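Local coordinates for protein probable M18 family aminopeptidase 1 (Thermotoga maritima, PDB 2GLF) that probably acts as a zinc-dependent aminopeptidase of the M18 family, removing residues from the N-terminus of peptides, at residues A[81-93]-A[312-326]. Numbering follows the deposited sequence.
Sequences DLKRGLNLVVAHI and VLDEVLENTSVISGD. With MN (manganese (II) ion), chain E.
Two neighbouring parallel strands, 87-92 and 321-325, form the centre of the mixed sheet of the alpha/beta catalytic domain, as in zinc exopeptidases, and carry metal ligands at their C-terminal ends. Leu88 and Val90 each donate and accept across the pair. Ile323 N reaches Leu88 O at 2.8 Å, and Val90 N returns to Ile323 O at 2.9 Å. Leu88 N takes Ser321 O, and Gly325 N takes Val90 O. On one sheet face Val89 CG2 lies 4.1 Å from Ile323 CB, and Tyr443 of helix 433-449 packs on both residues. On the other face Val90 CG2 meets Val322 CG1. Strand 270-275 pairs with 87-92 along the edge away from 321-325.

Near the start of the pairing, Thr320 ties the Gly85-Leu86 backbone to the end of helix 310-318. Its OG1 accepts from Leu86 N at 2.8 Å and donates to Val316 O, standing above that carbonyl's plane. Thr320 OG1 sits beside its own backbone N (chi1 -65°), facing both partners. An alanine here would lack this hydroxyl and is likely to leave Leu86 N and Val316 O without the partner they share. Val316 CG1 also touches Leu86 CD2 and Leu82 O, while Asn319 ND2 makes a weak bond to Lys83 O.

At the other end His92 and Asp326 bind one manganese ion, and Asp249 completes the protein ligands of this site. Members of this family generally use zinc, which probably occupies this site in the working enzyme. The imidazole and carboxylate planes stand 77° apart, with Asp326 OD1 at the ring edge. His92 NE2 coordinates the manganese at 2.4 Å; Asp326 binds it through both OD1 and OD2, and a water also coordinates the ion at 2.4 Å.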
loop_
_atom_site.group_PDB
_atom_site.type_symbol
_atom_site.label_atom_id
_atom_site.label_comp_id
_atom_site.label_asym_id
_atom_site.label_seq_id
_atom_site.Cartn_x
_atom_site.Cartn_y
_atom_site.Cartn_z
ATOM N N ASP A 81 -63.629 22.188 -17.020
ATOM C CA ASP A 81 -63.297 21.254 -18.079
ATOM C C ASP A 81 -61.817 20.877 -17.890
ATOM O O ASP A 81 -60.956 21.757 -17.830
ATOM C CB ASP A 81 -63.521 21.946 -19.427
ATOM C CG ASP A 81 -63.161 21.074 -20.604
ATOM O OD1 ASP A 81 -63.235 21.582 -21.740
ATOM O OD2 ASP A 81 -62.807 19.892 -20.406
ATOM N N LEU A 82 -61.513 19.584 -17.782
ATOM C CA LEU A 82 -60.121 19.170 -17.595
ATOM C C LEU A 82 -59.203 19.701 -18.672
ATOM O O LEU A 82 -57.991 19.766 -18.476
ATOM C CB LEU A 82 -59.974 17.651 -17.559
ATOM C CG LEU A 82 -60.252 16.915 -16.251
ATOM C CD1 LEU A 82 -59.476 15.592 -16.287
ATOM C CD2 LEU A 82 -59.819 17.756 -15.048
ATOM N N LYS A 83 -59.774 20.069 -19.814
ATOM C CA LYS A 83 -58.962 20.594 -20.902
ATOM C C LYS A 83 -58.233 21.857 -20.469
ATOM O O LYS A 83 -57.214 22.222 -21.046
ATOM C CB LYS A 83 -59.823 20.875 -22.140
ATOM C CG LYS A 83 -60.094 19.648 -23.004
ATOM C CD LYS A 83 -60.451 20.053 -24.427
ATOM C CE LYS A 83 -61.902 20.476 -24.570
ATOM N NZ LYS A 83 -62.810 19.297 -24.612
ATOM N N ARG A 84 -58.751 22.522 -19.443
ATOM C CA ARG A 84 -58.113 23.737 -18.951
ATOM C C ARG A 84 -56.926 23.375 -18.059
ATOM O O ARG A 84 -56.238 24.255 -17.540
ATOM C CB ARG A 84 -59.114 24.578 -18.162
ATOM C CG ARG A 84 -60.402 24.828 -18.907
ATOM C CD ARG A 84 -61.228 25.892 -18.221
ATOM N NE ARG A 84 -60.579 27.198 -18.268
ATOM C CZ ARG A 84 -60.224 27.816 -19.390
ATOM N NH1 ARG A 84 -60.448 27.245 -20.567
ATOM N NH2 ARG A 84 -59.657 29.013 -19.337
ATOM N N GLY A 85 -56.696 22.073 -17.896
ATOM C CA GLY A 85 -55.603 21.593 -17.069
ATOM C C GLY A 85 -55.955 21.687 -15.599
ATOM O O GLY A 85 -57.032 22.168 -15.243
ATOM N N LEU A 86 -55.065 21.219 -14.736
ATOM C CA LEU A 86 -55.320 21.298 -13.306
ATOM C C LEU A 86 -54.044 21.563 -12.531
ATOM O O LEU A 86 -52.945 21.450 -13.072
ATOM C CB LEU A 86 -56.013 20.023 -12.791
ATOM C CG LEU A 86 -55.553 18.597 -13.111
ATOM C CD1 LEU A 86 -56.545 17.615 -12.484
ATOM C CD2 LEU A 86 -55.489 18.372 -14.617
ATOM N N ASN A 87 -54.201 21.958 -11.273
ATOM C CA ASN A 87 -53.067 22.230 -10.405
ATOM C C ASN A 87 -52.885 21.047 -9.468
ATOM O O ASN A 87 -53.609 20.894 -8.486
ATOM C CB ASN A 87 -53.305 23.507 -9.600
ATOM C CG ASN A 87 -52.989 24.761 -10.392
ATOM O OD1 ASN A 87 -52.695 24.699 -11.593
ATOM N ND2 ASN A 87 -53.042 25.911 -9.723
ATOM N N LEU A 88 -51.916 20.199 -9.792
ATOM C CA LEU A 88 -51.640 19.022 -8.989
ATOM C C LEU A 88 -50.359 19.153 -8.193
ATOM O O LEU A 88 -49.362 19.685 -8.672
ATOM C CB LEU A 88 -51.490 17.793 -9.877
ATOM C CG LEU A 88 -52.657 17.336 -10.730
ATOM C CD1 LEU A 88 -52.190 16.141 -11.555
ATOM C CD2 LEU A 88 -53.842 16.974 -9.849
ATOM N N VAL A 89 -50.400 18.666 -6.967
ATOM C CA VAL A 89 -49.223 18.644 -6.124
ATOM C C VAL A 89 -49.109 17.139 -5.866
ATOM O O VAL A 89 -50.096 16.490 -5.498
ATOM C CB VAL A 89 -49.449 19.442 -4.822
ATOM C CG1 VAL A 89 -50.717 18.980 -4.154
ATOM C CG2 VAL A 89 -48.268 19.280 -3.892
ATOM N N VAL A 90 -47.933 16.566 -6.107
ATOM C CA VAL A 90 -47.753 15.130 -5.918
ATOM C C VAL A 90 -46.665 14.784 -4.923
ATOM O O VAL A 90 -45.673 15.505 -4.798
ATOM C CB VAL A 90 -47.419 14.438 -7.248
ATOM C CG1 VAL A 90 -48.538 14.667 -8.232
ATOM C CG2 VAL A 90 -46.106 14.972 -7.802
ATOM N N ALA A 91 -46.859 13.672 -4.223
ATOM C CA ALA A 91 -45.895 13.201 -3.237
ATOM C C ALA A 91 -45.905 11.677 -3.148
ATOM O O ALA A 91 -46.710 11.013 -3.803
ATOM C CB ALA A 91 -46.207 13.804 -1.880
ATOM N N HIS A 92 -44.996 11.123 -2.353
ATOM C CA HIS A 92 -44.930 9.679 -2.175
ATOM C C HIS A 92 -45.158 9.332 -0.709
ATOM O O HIS A 92 -44.780 10.086 0.188
ATOM C CB HIS A 92 -43.591 9.120 -2.690
ATOM C CG HIS A 92 -42.393 9.493 -1.867
ATOM N ND1 HIS A 92 -41.939 8.717 -0.819
ATOM C CD2 HIS A 92 -41.506 10.510 -1.994
ATOM C CE1 HIS A 92 -40.821 9.237 -0.341
ATOM N NE2 HIS A 92 -40.536 10.325 -1.035
ATOM N N ILE A 93 -45.803 8.199 -0.467
ATOM C CA ILE A 93 -46.099 7.800 0.891
ATOM C C ILE A 93 -45.326 6.578 1.360
ATOM O O ILE A 93 -45.600 6.044 2.434
ATOM C CB ILE A 93 -47.618 7.574 1.079
ATOM C CG1 ILE A 93 -48.148 6.607 0.024
ATOM C CG2 ILE A 93 -48.353 8.898 0.981
ATOM C CD1 ILE A 93 -49.624 6.327 0.159
ATOM N N VAL A 312 -57.118 14.278 -26.222
ATOM C CA VAL A 312 -57.621 15.315 -25.330
ATOM C C VAL A 312 -56.670 15.447 -24.143
ATOM O O VAL A 312 -56.485 16.535 -23.596
ATOM C CB VAL A 312 -59.017 14.963 -24.805
ATOM C CG1 VAL A 312 -59.579 16.135 -24.018
ATOM C CG2 VAL A 312 -59.928 14.589 -25.969
ATOM N N LEU A 313 -56.073 14.324 -23.753
ATOM C CA LEU A 313 -55.118 14.295 -22.655
ATOM C C LEU A 313 -53.954 15.217 -22.972
ATOM O O LEU A 313 -53.431 15.892 -22.084
ATOM C CB LEU A 313 -54.575 12.886 -22.458
ATOM C CG LEU A 313 -54.983 12.158 -21.185
ATOM C CD1 LEU A 313 -54.208 10.857 -21.117
ATOM C CD2 LEU A 313 -54.697 13.027 -19.961
ATOM N N ASP A 314 -53.544 15.225 -24.240
ATOM C CA ASP A 314 -52.444 16.070 -24.673
ATOM C C ASP A 314 -52.630 17.471 -24.117
ATOM O O ASP A 314 -51.758 17.981 -23.416
ATOM C CB ASP A 314 -52.376 16.141 -26.197
ATOM C CG ASP A 314 -51.819 14.881 -26.816
ATOM O OD1 ASP A 314 -50.919 14.274 -26.198
ATOM O OD2 ASP A 314 -52.263 14.512 -27.929
ATOM N N GLU A 315 -53.772 18.084 -24.426
ATOM C CA GLU A 315 -54.056 19.435 -23.953
ATOM C C GLU A 315 -54.111 19.424 -22.437
ATOM O O GLU A 315 -53.501 20.271 -21.785
ATOM C CB GLU A 315 -55.387 19.949 -24.507
ATOM C CG GLU A 315 -55.670 21.405 -24.143
ATOM C CD GLU A 315 -57.052 21.877 -24.575
ATOM O OE1 GLU A 315 -57.362 23.076 -24.391
ATOM O OE2 GLU A 315 -57.832 21.050 -25.094
ATOM N N VAL A 316 -54.845 18.464 -21.880
ATOM C CA VAL A 316 -54.961 18.354 -20.434
ATOM C C VAL A 316 -53.562 18.442 -19.833
ATOM O O VAL A 316 -53.275 19.359 -19.061
ATOM C CB VAL A 316 -55.632 17.015 -20.008
ATOM C CG1 VAL A 316 -55.714 16.931 -18.489
ATOM C CG2 VAL A 316 -57.032 16.910 -20.611
ATOM N N LEU A 317 -52.688 17.506 -20.198
ATOM C CA LEU A 317 -51.318 17.503 -19.684
ATOM C C LEU A 317 -50.531 18.725 -20.151
ATOM O O LEU A 317 -49.648 19.198 -19.441
ATOM C CB LEU A 317 -50.588 16.232 -20.118
ATOM C CG LEU A 317 -51.146 14.915 -19.575
ATOM C CD1 LEU A 317 -50.654 13.754 -20.442
ATOM C CD2 LEU A 317 -50.739 14.744 -18.116
ATOM N N GLU A 318 -50.851 19.221 -21.347
ATOM C CA GLU A 318 -50.199 20.401 -21.924
ATOM C C GLU A 318 -50.304 21.561 -20.929
ATOM O O GLU A 318 -49.352 22.310 -20.705
ATOM C CB GLU A 318 -50.893 20.777 -23.231
ATOM C CG GLU A 318 -49.952 21.008 -24.387
ATOM C CD GLU A 318 -48.963 22.108 -24.110
ATOM O OE1 GLU A 318 -48.144 21.950 -23.179
ATOM O OE2 GLU A 318 -49.011 23.134 -24.824
ATOM N N ASN A 319 -51.493 21.714 -20.361
ATOM C CA ASN A 319 -51.735 22.721 -19.344
ATOM C C ASN A 319 -51.525 21.877 -18.096
ATOM O O ASN A 319 -51.070 20.737 -18.207
ATOM C CB ASN A 319 -53.172 23.230 -19.423
ATOM C CG ASN A 319 -53.539 23.722 -20.816
ATOM O OD1 ASN A 319 -52.849 24.565 -21.394
ATOM N ND2 ASN A 319 -54.627 23.195 -21.361
ATOM N N THR A 320 -51.853 22.394 -16.922
ATOM C CA THR A 320 -51.651 21.623 -15.690
ATOM C C THR A 320 -50.261 21.855 -15.121
ATOM O O THR A 320 -49.259 21.408 -15.669
ATOM C CB THR A 320 -51.809 20.082 -15.898
ATOM O OG1 THR A 320 -53.158 19.775 -16.272
ATOM C CG2 THR A 320 -51.446 19.329 -14.617
ATOM N N SER A 321 -50.217 22.565 -14.008
ATOM C CA SER A 321 -48.968 22.849 -13.344
ATOM C C SER A 321 -48.803 21.777 -12.282
ATOM O O SER A 321 -49.737 21.492 -11.529
ATOM C CB SER A 321 -49.034 24.229 -12.703
ATOM O OG SER A 321 -49.492 25.182 -13.646
ATOM N N VAL A 322 -47.628 21.161 -12.237
ATOM C CA VAL A 322 -47.372 20.120 -11.252
ATOM C C VAL A 322 -46.320 20.569 -10.249
ATOM O O VAL A 322 -45.255 21.059 -10.615
ATOM C CB VAL A 322 -46.900 18.798 -11.923
ATOM C CG1 VAL A 322 -46.565 17.763 -10.864
ATOM C CG2 VAL A 322 -47.982 18.260 -12.842
ATOM N N ILE A 323 -46.652 20.426 -8.976
ATOM C CA ILE A 323 -45.740 20.768 -7.901
ATOM C C ILE A 323 -45.296 19.429 -7.333
ATOM O O ILE A 323 -46.115 18.662 -6.817
ATOM C CB ILE A 323 -46.430 21.551 -6.769
ATOM C CG1 ILE A 323 -47.069 22.827 -7.318
ATOM C CG2 ILE A 323 -45.411 21.865 -5.664
ATOM C CD1 ILE A 323 -46.088 23.820 -7.828
ATOM N N SER A 324 -44.008 19.139 -7.464
ATOM C CA SER A 324 -43.432 17.906 -6.946
ATOM C C SER A 324 -43.178 18.127 -5.453
ATOM O O SER A 324 -42.204 18.776 -5.072
ATOM C CB SER A 324 -42.117 17.615 -7.669
ATOM O OG SER A 324 -41.522 16.425 -7.191
ATOM N N GLY A 325 -44.060 17.599 -4.612
ATOM C CA GLY A 325 -43.903 17.784 -3.180
ATOM C C GLY A 325 -43.005 16.780 -2.477
ATOM O O GLY A 325 -43.449 15.688 -2.119
ATOM N N ASP A 326 -41.741 17.147 -2.283
ATOM C CA ASP A 326 -40.782 16.285 -1.601
ATOM C C ASP A 326 -39.837 17.155 -0.769
ATOM O O ASP A 326 -39.690 18.347 -1.025
ATOM C CB ASP A 326 -40.002 15.443 -2.613
ATOM C CG ASP A 326 -39.479 14.145 -2.013
ATOM O OD1 ASP A 326 -39.030 13.271 -2.779
ATOM O OD2 ASP A 326 -39.515 13.993 -0.777
HETATM MN MN MN E . -38.595 11.780 -0.752
HETATM O O HOH W 1 -36.981 13.347 -0.037
#